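Local coordinates for protein DyP-type peroxidase (Pleurotus ostreatus PC15, PDB 6FSK) that probably uses heme b and hydrogen peroxide to oxidise dyes and other substrates, and manganese(II) at a non-canonical site, at residues I89-S94 / A229-A234; G341-A346 / T412-I417; D32-N37 / A164-V169; N6-D11 / K46-I51. The protein carries 1 engineered substitution. All blocks are in the same frame, centred on the assembly; numbering follows the deposited sequence. Where two conformers were deposited one is given.

Contact 1 (I89-S94 / A229-A234); sequences ITDDLS and ARPDWA
Leu93 and Arg230 bring the two loop backbones closest, their CA atoms 5.5 Å apart, with Asp91 opposite Pro231 further along. The polar grip at this end falls on Leu93 O. Arg230 NE reaches it at 2.8 Å from above the carbonyl plane, and NH2 adds weak bonds to both Leu93 O and Ser94 O. The arginine chain is extended from CG to NE, which brings NE to Leu93 O, while NH1 forms a salt bridge with Asp224. Asp92 OD1 accepts from Ser94 N, an Asx turn, and a water joins Asp92 O to Ala229 O. In the DyP fold this joins the connection between helices 81-86 and 96-100 to the loop leading into strand 238-247. The indole of Trp233 turns its NE1 edge to Asp91 OD2, 2.8 Å away and in the ring plane, although the donor stands above the carboxylate plane. Pro231 CG, two residues before Trp233, covers one face of the indole near its rim, and Ile89 CG2 approaches Trp233 CZ2 to 3.4 Å. An alanine in place of Trp233 would probably leave Asp91 OD2 without its indole donor and open a gap beside Ile89 and Leu93. Leu93 CD2 meets Pro231 CG at 3.8 Å and Ala234 CB at 4.0 Å, and Phe239 and Phe471 back the leucine.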
loop_
_atom_site.group_PDB
_atom_site.type_symbol
_atom_site.label_atom_id
_atom_site.label_comp_id
_atom_site.label_asym_id
_atom_site.label_seq_id
_atom_site.Cartn_x
_atom_site.Cartn_y
_atom_site.Cartn_z
ATOM N N ILE A 89 -13.015 -9.459 -22.306
ATOM C CA ILE A 89 -11.703 -10.044 -22.096
ATOM C C ILE A 89 -11.898 -11.026 -20.973
ATOM O O ILE A 89 -11.975 -10.663 -19.779
ATOM C CB ILE A 89 -10.676 -8.954 -21.765
ATOM C CG1 ILE A 89 -10.549 -7.961 -22.900
ATOM C CG2 ILE A 89 -9.300 -9.557 -21.463
ATOM C CD1 ILE A 89 -9.931 -6.602 -22.537
ATOM N N THR A 90 -12.010 -12.293 -21.304
ATOM C CA THR A 90 -12.486 -13.283 -20.339
ATOM C C THR A 90 -11.435 -14.278 -19.854
ATOM O O THR A 90 -11.780 -15.138 -19.070
ATOM C CB THR A 90 -13.673 -14.086 -20.942
ATOM O OG1 THR A 90 -13.213 -14.742 -22.123
ATOM C CG2 THR A 90 -14.780 -13.144 -21.330
ATOM N N ASP A 91 -10.166 -14.087 -20.229
ATOM C CA ASP A 91 -9.096 -14.960 -19.767
ATOM C C ASP A 91 -8.977 -14.894 -18.255
ATOM O O ASP A 91 -8.960 -13.786 -17.684
ATOM C CB ASP A 91 -7.786 -14.516 -20.332
ATOM C CG ASP A 91 -7.817 -14.300 -21.808
ATOM O OD1 ASP A 91 -7.804 -15.311 -22.520
ATOM O OD2 ASP A 91 -7.969 -13.122 -22.228
ATOM N N ASP A 92 -8.864 -16.040 -17.626
ATOM C CA ASP A 92 -8.666 -16.121 -16.172
ATOM C C ASP A 92 -7.246 -15.624 -15.866
ATOM O O ASP A 92 -6.283 -16.052 -16.475
ATOM C CB ASP A 92 -8.968 -17.575 -15.732
ATOM C CG ASP A 92 -8.909 -17.802 -14.260
ATOM O OD1 ASP A 92 -8.421 -16.950 -13.543
ATOM O OD2 ASP A 92 -9.390 -18.869 -13.779
ATOM N N LEU A 93 -7.123 -14.663 -14.932
ATOM C CA LEU A 93 -5.771 -14.174 -14.549
ATOM C C LEU A 93 -5.186 -14.871 -13.336
ATOM O O LEU A 93 -4.112 -14.445 -12.825
ATOM C CB LEU A 93 -5.808 -12.651 -14.389
ATOM C CG LEU A 93 -6.122 -11.719 -15.548
ATOM C CD1 LEU A 93 -5.997 -10.264 -15.212
ATOM C CD2 LEU A 93 -5.264 -12.107 -16.786
ATOM N N SER A 94 -5.839 -15.917 -12.821
ATOM C CA SER A 94 -5.322 -16.746 -11.715
ATOM C C SER A 94 -5.068 -15.915 -10.440
ATOM O O SER A 94 -4.016 -15.991 -9.844
ATOM C CB SER A 94 -4.024 -17.408 -12.237
ATOM O OG SER A 94 -3.817 -18.553 -11.462
ATOM N N ALA A 229 -0.353 -20.466 -16.476
ATOM C CA ALA A 229 -1.768 -20.352 -16.395
ATOM C C ALA A 229 -2.296 -19.032 -16.945
ATOM O O ALA A 229 -3.511 -18.925 -17.182
ATOM C CB ALA A 229 -2.245 -20.538 -14.960
ATOM N N ARG A 230 -1.445 -18.035 -17.168
ATOM C CA ARG A 230 -1.915 -16.737 -17.489
ATOM C C ARG A 230 -1.809 -16.475 -19.014
ATOM O O ARG A 230 -0.900 -17.011 -19.676
ATOM C CB ARG A 230 -1.040 -15.729 -16.695
ATOM C CG ARG A 230 -1.486 -15.715 -15.223
ATOM C CD ARG A 230 -0.635 -14.787 -14.392
ATOM N NE ARG A 230 -1.288 -14.610 -13.100
ATOM C CZ ARG A 230 -0.744 -14.080 -11.984
ATOM N NH1 ARG A 230 0.525 -13.671 -11.985
ATOM N NH2 ARG A 230 -1.523 -13.952 -10.900
ATOM N N PRO A 231 -2.666 -15.623 -19.563
ATOM C CA PRO A 231 -2.616 -15.336 -20.990
ATOM C C PRO A 231 -1.503 -14.497 -21.382
ATOM O O PRO A 231 -0.979 -13.727 -20.566
ATOM C CB PRO A 231 -3.975 -14.645 -21.225
ATOM C CG PRO A 231 -4.155 -13.854 -19.936
ATOM C CD PRO A 231 -3.735 -14.826 -18.900
ATOM N N ASP A 232 -1.025 -14.652 -22.624
ATOM C CA ASP A 232 0.109 -13.880 -23.074
ATOM C C ASP A 232 -0.075 -12.360 -22.888
ATOM O O ASP A 232 0.873 -11.630 -22.614
ATOM C CB ASP A 232 0.395 -14.183 -24.563
ATOM C CG ASP A 232 1.152 -15.501 -24.746
ATOM O OD1 ASP A 232 1.646 -16.065 -23.741
ATOM O OD2 ASP A 232 1.247 -15.955 -25.902
ATOM N N TRP A 233 -1.280 -11.835 -23.043
ATOM C CA TRP A 233 -1.466 -10.420 -22.937
ATOM C C TRP A 233 -1.156 -9.869 -21.515
ATOM O O TRP A 233 -0.874 -8.659 -21.367
ATOM C CB TRP A 233 -2.890 -9.986 -23.397
ATOM C CG TRP A 233 -4.063 -10.325 -22.545
ATOM C CD1 TRP A 233 -4.963 -11.307 -22.748
ATOM C CD2 TRP A 233 -4.494 -9.649 -21.363
ATOM N NE1 TRP A 233 -5.908 -11.307 -21.769
ATOM C CE2 TRP A 233 -5.650 -10.285 -20.917
ATOM C CE3 TRP A 233 -4.035 -8.548 -20.671
ATOM C CZ2 TRP A 233 -6.320 -9.868 -19.773
ATOM C CZ3 TRP A 233 -4.713 -8.130 -19.579
ATOM C CH2 TRP A 233 -5.832 -8.808 -19.130
ATOM N N ALA A 234 -1.225 -10.755 -20.534
ATOM C CA ALA A 234 -1.004 -10.381 -19.127
ATOM C C ALA A 234 0.462 -10.155 -18.844
ATOM O O ALA A 234 0.821 -9.518 -17.836
ATOM C CB ALA A 234 -1.580 -11.411 -18.188
HETATM O O HOH W 1 -5.775 -17.694 -18.515
#

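Contact 2 (G341-A346 / T412-I417); sequences GPPLKA and TSAGPI
Pro343 and Leu344 meet Ser413, Ala414 and Ile417 in a small apolar surface contact between two loops, one leaving helix 337-340 and the other leaving helix 408-412, in the C-terminal part of the peroxidase. Ala414 CB is the shared point: Pro343 CB and Leu344 CD2 each come to 4.0 Å from it. The peptide bond between Pro342 and Pro343 is cis, and a backbone bond from Lys345 N to Gly341 O closes the turn that holds the proline ring toward the other loop. The CD2 methyl of Leu344 also passes 3.9 Å from Ser413 OG. That hydroxyl is hydrogen-bonded to Ala410 O in the preceding helix, and against the leucine methyl it makes only van der Waals contact. Ile417 CD1 adds a looser approach, 4.4 Å from Pro343 CG. Leu344 packs further on Ala410 and Val411 of helix 408-412, and its side chain lies about 12 Å from that of Arg336, a heme-binding residue. With methyl and methylene groups making nearly all of the touches, the cohesion between these two loops is van der Waals in kind and gives little directional preference.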
loop_
_atom_site.group_PDB
_atom_site.type_symbol
_atom_site.label_atom_id
_atom_site.label_comp_id
_atom_site.label_asym_id
_atom_site.label_seq_id
_atom_site.Cartn_x
_atom_site.Cartn_y
_atom_site.Cartn_z
ATOM N N GLY A 341 14.401 -16.687 8.438
ATOM C CA GLY A 341 15.489 -17.336 9.216
ATOM C C GLY A 341 15.005 -18.690 9.666
ATOM O O GLY A 341 13.864 -19.082 9.393
ATOM N N PRO A 342 15.818 -19.412 10.492
ATOM C CA PRO A 342 15.346 -20.638 11.106
ATOM C C PRO A 342 14.140 -20.321 12.041
ATOM O O PRO A 342 14.103 -19.235 12.598
ATOM C CB PRO A 342 16.534 -21.050 12.009
ATOM C CG PRO A 342 17.715 -20.379 11.433
ATOM C CD PRO A 342 17.220 -19.103 10.811
ATOM N N PRO A 343 13.183 -21.237 12.212
ATOM C CA PRO A 343 13.215 -22.608 11.701
ATOM C C PRO A 343 12.667 -22.759 10.285
ATOM O O PRO A 343 12.917 -23.760 9.627
ATOM C CB PRO A 343 12.287 -23.367 12.638
ATOM C CG PRO A 343 11.362 -22.333 13.191
ATOM C CD PRO A 343 12.200 -21.051 13.262
ATOM N N LEU A 344 11.849 -21.822 9.818
ATOM C CA LEU A 344 11.137 -22.045 8.571
ATOM C C LEU A 344 12.027 -21.918 7.320
ATOM O O LEU A 344 11.762 -22.598 6.365
ATOM C CB LEU A 344 9.972 -21.071 8.449
ATOM C CG LEU A 344 8.959 -21.133 9.616
ATOM C CD1 LEU A 344 7.887 -20.016 9.422
ATOM C CD2 LEU A 344 8.311 -22.488 9.599
ATOM N N LYS A 345 12.951 -20.978 7.335
ATOM C CA LYS A 345 13.762 -20.597 6.154
ATOM C C LYS A 345 12.854 -20.439 4.925
ATOM O O LYS A 345 13.026 -21.057 3.827
ATOM C CB LYS A 345 14.854 -21.648 5.915
ATOM C CG LYS A 345 15.751 -21.882 7.126
ATOM C CD LYS A 345 17.128 -21.256 6.939
ATOM C CE LYS A 345 17.976 -22.075 5.965
ATOM N NZ LYS A 345 19.448 -21.882 6.120
ATOM N N ALA A 346 11.781 -19.680 5.120
ATOM C CA ALA A 346 10.771 -19.518 4.116
ATOM C C ALA A 346 11.197 -18.554 3.052
ATOM O O ALA A 346 11.880 -17.603 3.320
ATOM C CB ALA A 346 9.471 -19.018 4.722
ATOM N N THR A 412 6.096 -21.839 15.348
ATOM C CA THR A 412 5.880 -23.034 16.187
ATOM C C THR A 412 5.236 -24.156 15.388
ATOM O O THR A 412 5.286 -25.305 15.853
ATOM C CB THR A 412 5.084 -22.718 17.447
ATOM O OG1 THR A 412 3.831 -22.202 17.062
ATOM C CG2 THR A 412 5.865 -21.763 18.324
ATOM N N SER A 413 4.786 -23.898 14.141
ATOM C CA SER A 413 4.335 -24.968 13.231
ATOM C C SER A 413 5.482 -26.001 13.046
ATOM O O SER A 413 5.177 -27.152 12.847
ATOM C CB SER A 413 3.895 -24.445 11.866
ATOM O OG SER A 413 5.026 -24.037 11.137
ATOM N N ALA A 414 6.740 -25.548 13.107
ATOM C CA ALA A 414 7.899 -26.367 12.737
ATOM C C ALA A 414 8.480 -27.129 13.914
ATOM O O ALA A 414 9.245 -28.050 13.709
ATOM C CB ALA A 414 8.964 -25.484 12.098
ATOM N N GLY A 415 8.123 -26.765 15.148
ATOM C CA GLY A 415 8.799 -27.379 16.317
ATOM C C GLY A 415 8.470 -26.545 17.529
ATOM O O GLY A 415 8.042 -25.398 17.376
ATOM N N PRO A 416 8.633 -27.118 18.725
ATOM C CA PRO A 416 8.320 -26.331 19.910
ATOM C C PRO A 416 9.431 -25.324 20.162
ATOM O O PRO A 416 10.583 -25.599 19.975
ATOM C CB PRO A 416 8.281 -27.400 21.024
ATOM C CG PRO A 416 9.322 -28.416 20.566
ATOM C CD PRO A 416 9.231 -28.444 19.046
ATOM N N ILE A 417 9.053 -24.115 20.563
ATOM C CA ILE A 417 9.941 -23.057 20.884
ATOM C C ILE A 417 9.486 -22.527 22.268
ATOM O O ILE A 417 8.543 -21.714 22.366
ATOM C CB ILE A 417 9.847 -21.910 19.836
ATOM C CG1 ILE A 417 10.226 -22.436 18.465
ATOM C CG2 ILE A 417 10.839 -20.789 20.145
ATOM C CD1 ILE A 417 9.930 -21.471 17.297
#

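Contact 3 (D32-N37 / A164-V169); sequences DQFKAN and ASISEV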
loop_
_atom_site.group_PDB
_atom_site.type_symbol
_atom_site.label_atom_id
_atom_site.label_comp_id
_atom_site.label_asym_id
_atom_site.label_seq_id
_atom_site.Cartn_x
_atom_site.Cartn_y
_atom_site.Cartn_z
ATOM N N ASP A 32 -17.494 -0.776 -27.804
ATOM C CA ASP A 32 -16.688 -0.629 -29.025
ATOM C C ASP A 32 -16.213 0.812 -29.186
ATOM O O ASP A 32 -15.154 1.071 -29.734
ATOM C CB ASP A 32 -17.438 -1.151 -30.288
ATOM C CG ASP A 32 -17.754 -2.653 -30.243
ATOM O OD1 ASP A 32 -16.977 -3.522 -29.762
ATOM O OD2 ASP A 32 -18.860 -3.001 -30.748
ATOM N N GLN A 33 -16.952 1.814 -28.695
ATOM C CA GLN A 33 -16.476 3.143 -28.758
ATOM C C GLN A 33 -15.286 3.361 -27.769
ATOM O O GLN A 33 -14.378 4.109 -28.047
ATOM C CB GLN A 33 -17.561 4.066 -28.333
ATOM C CG GLN A 33 -17.184 5.506 -28.549
ATOM C CD GLN A 33 -18.347 6.424 -28.218
ATOM O OE1 GLN A 33 -19.265 6.048 -27.439
ATOM N NE2 GLN A 33 -18.338 7.600 -28.798
ATOM N N PHE A 34 -15.391 2.685 -26.635
ATOM C CA PHE A 34 -14.309 2.727 -25.650
ATOM C C PHE A 34 -13.027 2.247 -26.270
ATOM O O PHE A 34 -11.958 2.896 -26.146
ATOM C CB PHE A 34 -14.644 1.885 -24.409
ATOM C CG PHE A 34 -13.506 1.839 -23.403
ATOM C CD1 PHE A 34 -13.306 2.899 -22.567
ATOM C CD2 PHE A 34 -12.630 0.762 -23.341
ATOM C CE1 PHE A 34 -12.231 2.900 -21.671
ATOM C CE2 PHE A 34 -11.631 0.712 -22.405
ATOM C CZ PHE A 34 -11.432 1.793 -21.573
ATOM N N LYS A 35 -13.122 1.117 -26.977
ATOM C CA LYS A 35 -11.893 0.565 -27.582
ATOM C C LYS A 35 -11.382 1.442 -28.659
ATOM O O LYS A 35 -10.216 1.659 -28.783
ATOM C CB LYS A 35 -12.105 -0.845 -28.041
ATOM C CG LYS A 35 -12.418 -1.847 -26.961
ATOM C CD LYS A 35 -12.493 -3.240 -27.539
ATOM C CE LYS A 35 -12.989 -4.177 -26.497
ATOM N NZ LYS A 35 -12.769 -5.612 -26.816
ATOM N N ALA A 36 -12.259 2.104 -29.448
ATOM C CA ALA A 36 -11.746 3.039 -30.418
ATOM C C ALA A 36 -11.055 4.251 -29.724
ATOM O O ALA A 36 -10.030 4.750 -30.167
ATOM C CB ALA A 36 -12.900 3.509 -31.331
ATOM N N ASN A 37 -11.668 4.785 -28.613
ATOM C CA ASN A 37 -11.124 5.897 -27.937
ATOM C C ASN A 37 -9.736 5.561 -27.244
ATOM O O ASN A 37 -8.821 6.364 -27.162
ATOM C CB ASN A 37 -12.105 6.385 -26.858
ATOM C CG ASN A 37 -13.381 6.956 -27.404
ATOM O OD1 ASN A 37 -13.528 7.270 -28.626
ATOM N ND2 ASN A 37 -14.331 7.096 -26.545
ATOM N N ALA A 164 -20.285 9.949 -24.777
ATOM C CA ALA A 164 -19.294 9.366 -23.854
ATOM C C ALA A 164 -19.171 7.879 -24.083
ATOM O O ALA A 164 -20.172 7.182 -24.185
ATOM C CB ALA A 164 -19.767 9.609 -22.425
ATOM N N SER A 165 -17.945 7.370 -23.873
ATOM C CA SER A 165 -17.822 5.932 -23.783
ATOM C C SER A 165 -17.542 5.391 -22.391
ATOM O O SER A 165 -17.540 4.198 -22.187
ATOM C CB SER A 165 -16.707 5.439 -24.711
ATOM O OG SER A 165 -15.487 6.007 -24.352
ATOM N N ILE A 166 -17.320 6.310 -21.452
ATOM C CA ILE A 166 -17.249 5.902 -20.046
ATOM C C ILE A 166 -18.064 6.895 -19.227
ATOM O O ILE A 166 -18.295 8.042 -19.668
ATOM C CB ILE A 166 -15.791 5.898 -19.540
ATOM C CG1 ILE A 166 -15.127 7.303 -19.447
ATOM C CG2 ILE A 166 -14.923 4.915 -20.355
ATOM C CD1 ILE A 166 -13.672 7.396 -19.096
ATOM N N SER A 167 -18.311 6.525 -17.973
ATOM C CA SER A 167 -18.891 7.479 -17.047
ATOM C C SER A 167 -18.163 7.454 -15.731
ATOM O O SER A 167 -17.606 6.400 -15.362
ATOM C CB SER A 167 -20.299 7.027 -16.916
ATOM O OG SER A 167 -20.835 6.994 -15.662
ATOM N N GLU A 168 -18.114 8.604 -15.087
ATOM C CA GLU A 168 -17.465 8.742 -13.778
ATOM C C GLU A 168 -18.317 8.037 -12.729
ATOM O O GLU A 168 -19.530 8.312 -12.593
ATOM C CB GLU A 168 -17.258 10.216 -13.405
ATOM C CG GLU A 168 -16.669 10.292 -11.984
ATOM C CD GLU A 168 -16.348 11.746 -11.530
ATOM O OE1 GLU A 168 -16.507 12.745 -12.272
ATOM O OE2 GLU A 168 -15.889 11.865 -10.386
ATOM N N VAL A 169 -17.691 7.137 -11.945
ATOM C CA VAL A 169 -18.280 6.582 -10.742
ATOM C C VAL A 169 -18.012 7.596 -9.612
ATOM O O VAL A 169 -18.916 7.956 -8.848
ATOM C CB VAL A 169 -17.771 5.154 -10.423
ATOM C CG1 VAL A 169 -18.322 4.738 -9.058
ATOM C CG2 VAL A 169 -18.239 4.188 -11.541
HETATM O O HOH W 2 -21.529 6.695 -26.918
#
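The ring of Phe34 has Ser165 OG at its edge, near the ring plane, and Ile166 CG2 close to its CD1 at 3.4 Å, on an oblique approach. Phe157, from outside the two segments, meets the same ring with the planes at about 25°. Ser165 fits against the helix surface itself: its CB lies 3.6 Å from Phe34 N and 4.1 Å from Phe34 CB. Its hydroxyl oxygen, between the backbone N and the carbonyl carbon (chi1 60°), is met by Asn37 ND2 at 2.7 Å in a bond that is weak because of its bent N-H angle of 127°. A second weak bond joins Ser165 OG to Phe157 O, so this buried oxygen is held by two imperfect partners. Gln33, one turn before Asn37, runs extended beside the serine, with CG 3.9 Å and CD 4.0 Å from Ser165 CB. An alanine in place of Gln33 would probably strip this cover from Ser165 and leave a gap beside its CB. The backbone of Ser165 also bonds to Thr29, which ties this corner to the residue following strand 20-28. The N-terminal half has its four antiparallel strands in the order 166-175, 20-28, 134-140, 74-80, the 4-1-3-2 order of a ferredoxin-like fold, and helix 31-41 packs on the start of 166-175.

Contact 4 (N6-D11 / K46-I51); sequences NNIQGD and KTSAGI
Lys46 O is gripped from two residues: Gly10 N donates to it at 2.8 Å, tilted from the carbonyl plane, and Asn76 ND2 donates as well. Ser48 N gives a bond of equal length to Ile8 O, at a C=O...N angle of 161°. The two bonds flank Gln9 and Thr47, a non-hydrogen-bonded antiparallel pair that makes a single beta bridge between the N-terminal loop and the entry to helix 48-63. Ile8 O also receives a CA-H...O contact from Thr47 CA, 3.2 Å away. Gly10 sits tight against this bridge, its CA 3.5 Å from Ser48 N, and a CB on it would clash with Ile51 CG1 and Thr47 O. Thr47 is the N-cap of the helix. With OG1 lying between the backbone N and the carbonyl carbon (chi1 75°), it accepts from Gly50 N at 3.0 Å, and a water connects the same OG1 to Asn6 OD1. That amide oxygen also lies 3.3 Å from Ala49 CB, while Ser48 OG is bound to Leu13 O. The amides at the helix start are served from different sources: Ser48 N by the loop carbonyl of Ile8, Gly50 N by the threonine cap and Ile51 N by Thr47 O, while Ala49 is backbone-bonded to Leu5. The N-terminal loop thus satisfies a helix-start amide that has no carbonyl one turn earlier within the helix.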
loop_
_atom_site.group_PDB
_atom_site.type_symbol
_atom_site.label_atom_id
_atom_site.label_comp_id
_atom_site.label_asym_id
_atom_site.label_seq_id
_atom_site.Cartn_x
_atom_site.Cartn_y
_atom_site.Cartn_z
ATOM N N ASN A 6 9.851 0.151 -21.797
ATOM C CA ASN A 6 8.835 0.797 -22.657
ATOM C C ASN A 6 7.488 0.142 -22.689
ATOM O O ASN A 6 6.530 0.733 -23.235
ATOM C CB ASN A 6 9.301 0.853 -24.109
ATOM C CG ASN A 6 10.507 1.691 -24.256
ATOM O OD1 ASN A 6 10.489 2.877 -24.019
ATOM N ND2 ASN A 6 11.605 1.064 -24.623
ATOM N N ASN A 7 7.372 -1.075 -22.190
ATOM C CA ASN A 7 6.149 -1.861 -22.277
ATOM C C ASN A 7 5.397 -1.874 -20.922
ATOM O O ASN A 7 4.296 -2.361 -20.879
ATOM C CB ASN A 7 6.377 -3.321 -22.724
ATOM C CG ASN A 7 5.141 -3.990 -23.239
ATOM O OD1 ASN A 7 4.317 -3.382 -23.930
ATOM N ND2 ASN A 7 4.970 -5.211 -22.822
ATOM N N ILE A 8 6.028 -1.337 -19.889
ATOM C CA ILE A 8 5.496 -1.449 -18.477
ATOM C C ILE A 8 4.990 -0.076 -18.039
ATOM O O ILE A 8 5.679 0.956 -18.152
ATOM C CB ILE A 8 6.627 -1.936 -17.538
ATOM C CG1 ILE A 8 6.991 -3.368 -17.923
ATOM C CG2 ILE A 8 6.160 -1.935 -16.090
ATOM C CD1 ILE A 8 8.409 -3.763 -17.534
ATOM N N GLN A 9 3.795 -0.032 -17.483
ATOM C CA GLN A 9 3.320 1.194 -16.943
ATOM C C GLN A 9 4.156 1.690 -15.785
ATOM O O GLN A 9 4.489 0.945 -14.871
ATOM C CB GLN A 9 1.813 1.093 -16.568
ATOM C CG GLN A 9 0.854 0.926 -17.746
ATOM C CD GLN A 9 -0.582 1.184 -17.325
ATOM O OE1 GLN A 9 -0.868 2.301 -16.867
ATOM N NE2 GLN A 9 -1.466 0.229 -17.526
ATOM N N GLY A 10 4.419 3.002 -15.832
ATOM C CA GLY A 10 5.455 3.623 -15.028
ATOM C C GLY A 10 5.187 3.703 -13.521
ATOM O O GLY A 10 6.107 3.786 -12.751
ATOM N N ASP A 11 3.935 3.535 -13.111
ATOM C CA ASP A 11 3.745 3.509 -11.669
ATOM C C ASP A 11 4.204 2.240 -11.037
ATOM O O ASP A 11 4.419 2.266 -9.799
ATOM C CB ASP A 11 2.276 3.698 -11.282
ATOM C CG ASP A 11 2.086 4.283 -9.853
ATOM O OD1 ASP A 11 2.916 5.164 -9.465
ATOM O OD2 ASP A 11 1.062 3.942 -9.233
ATOM N N LYS A 46 2.236 6.912 -19.186
ATOM C CA LYS A 46 3.641 6.956 -18.795
ATOM C C LYS A 46 4.208 5.550 -18.605
ATOM O O LYS A 46 3.631 4.700 -17.883
ATOM C CB LYS A 46 3.751 7.694 -17.480
ATOM C CG LYS A 46 5.151 7.933 -16.935
ATOM C CD LYS A 46 6.047 8.785 -17.841
ATOM C CE LYS A 46 5.509 10.158 -18.147
ATOM N NZ LYS A 46 6.393 11.014 -19.086
ATOM N N THR A 47 5.295 5.269 -19.287
ATOM C CA THR A 47 6.015 3.996 -19.087
ATOM C C THR A 47 7.157 4.103 -18.083
ATOM O O THR A 47 7.616 5.166 -17.711
ATOM C CB THR A 47 6.568 3.453 -20.439
ATOM O OG1 THR A 47 7.701 4.255 -20.765
ATOM C CG2 THR A 47 5.517 3.474 -21.450
ATOM N N SER A 48 7.669 2.924 -17.685
ATOM C CA SER A 48 8.819 2.866 -16.784
ATOM C C SER A 48 10.065 3.505 -17.416
ATOM O O SER A 48 10.798 4.198 -16.750
ATOM C CB SER A 48 9.148 1.447 -16.401
ATOM O OG SER A 48 8.111 0.935 -15.571
ATOM N N ALA A 49 10.210 3.282 -18.717
ATOM C CA ALA A 49 11.244 4.013 -19.460
ATOM C C ALA A 49 11.084 5.509 -19.407
ATOM O O ALA A 49 12.073 6.285 -19.315
ATOM C CB ALA A 49 11.294 3.509 -20.889
ATOM N N GLY A 50 9.843 5.968 -19.477
ATOM C CA GLY A 50 9.558 7.384 -19.404
ATOM C C GLY A 50 9.890 7.974 -18.056
ATOM O O GLY A 50 10.344 9.119 -17.937
ATOM N N ILE A 51 9.606 7.193 -16.997
ATOM C CA ILE A 51 9.908 7.620 -15.658
ATOM C C ILE A 51 11.412 7.914 -15.549
ATOM O O ILE A 51 11.794 8.918 -14.971
ATOM C CB ILE A 51 9.511 6.559 -14.635
ATOM C CG1 ILE A 51 8.000 6.345 -14.575
ATOM C CG2 ILE A 51 10.036 6.909 -13.281
ATOM C CD1 ILE A 51 7.199 7.538 -14.100
HETATM O O HOH W 3 8.544 4.232 -23.296
#

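In the fold
From the N terminus, contact 4 opens first at 6-11 and closes at 46-51, tying the N-terminal loop to the start of helix 48-63. Contact 3 opens between the two segments of contact 4, at 32-37 on helix 31-41, and closes at 164-169, so the two cross. Contact 1 opens at 89-94 within the span of contact 3 and closes at 229-234, crossing it in turn and joining the N-terminal half to the loop before strand 238-247. Contacts 1 and 3 have nearest atoms about 5 Å apart. Contact 2 comes later in series, at 341-346 and 412-417, linking two C-terminal loops; its centre is about 52 Å from that of contact 3, on the opposite side of the chain's centre.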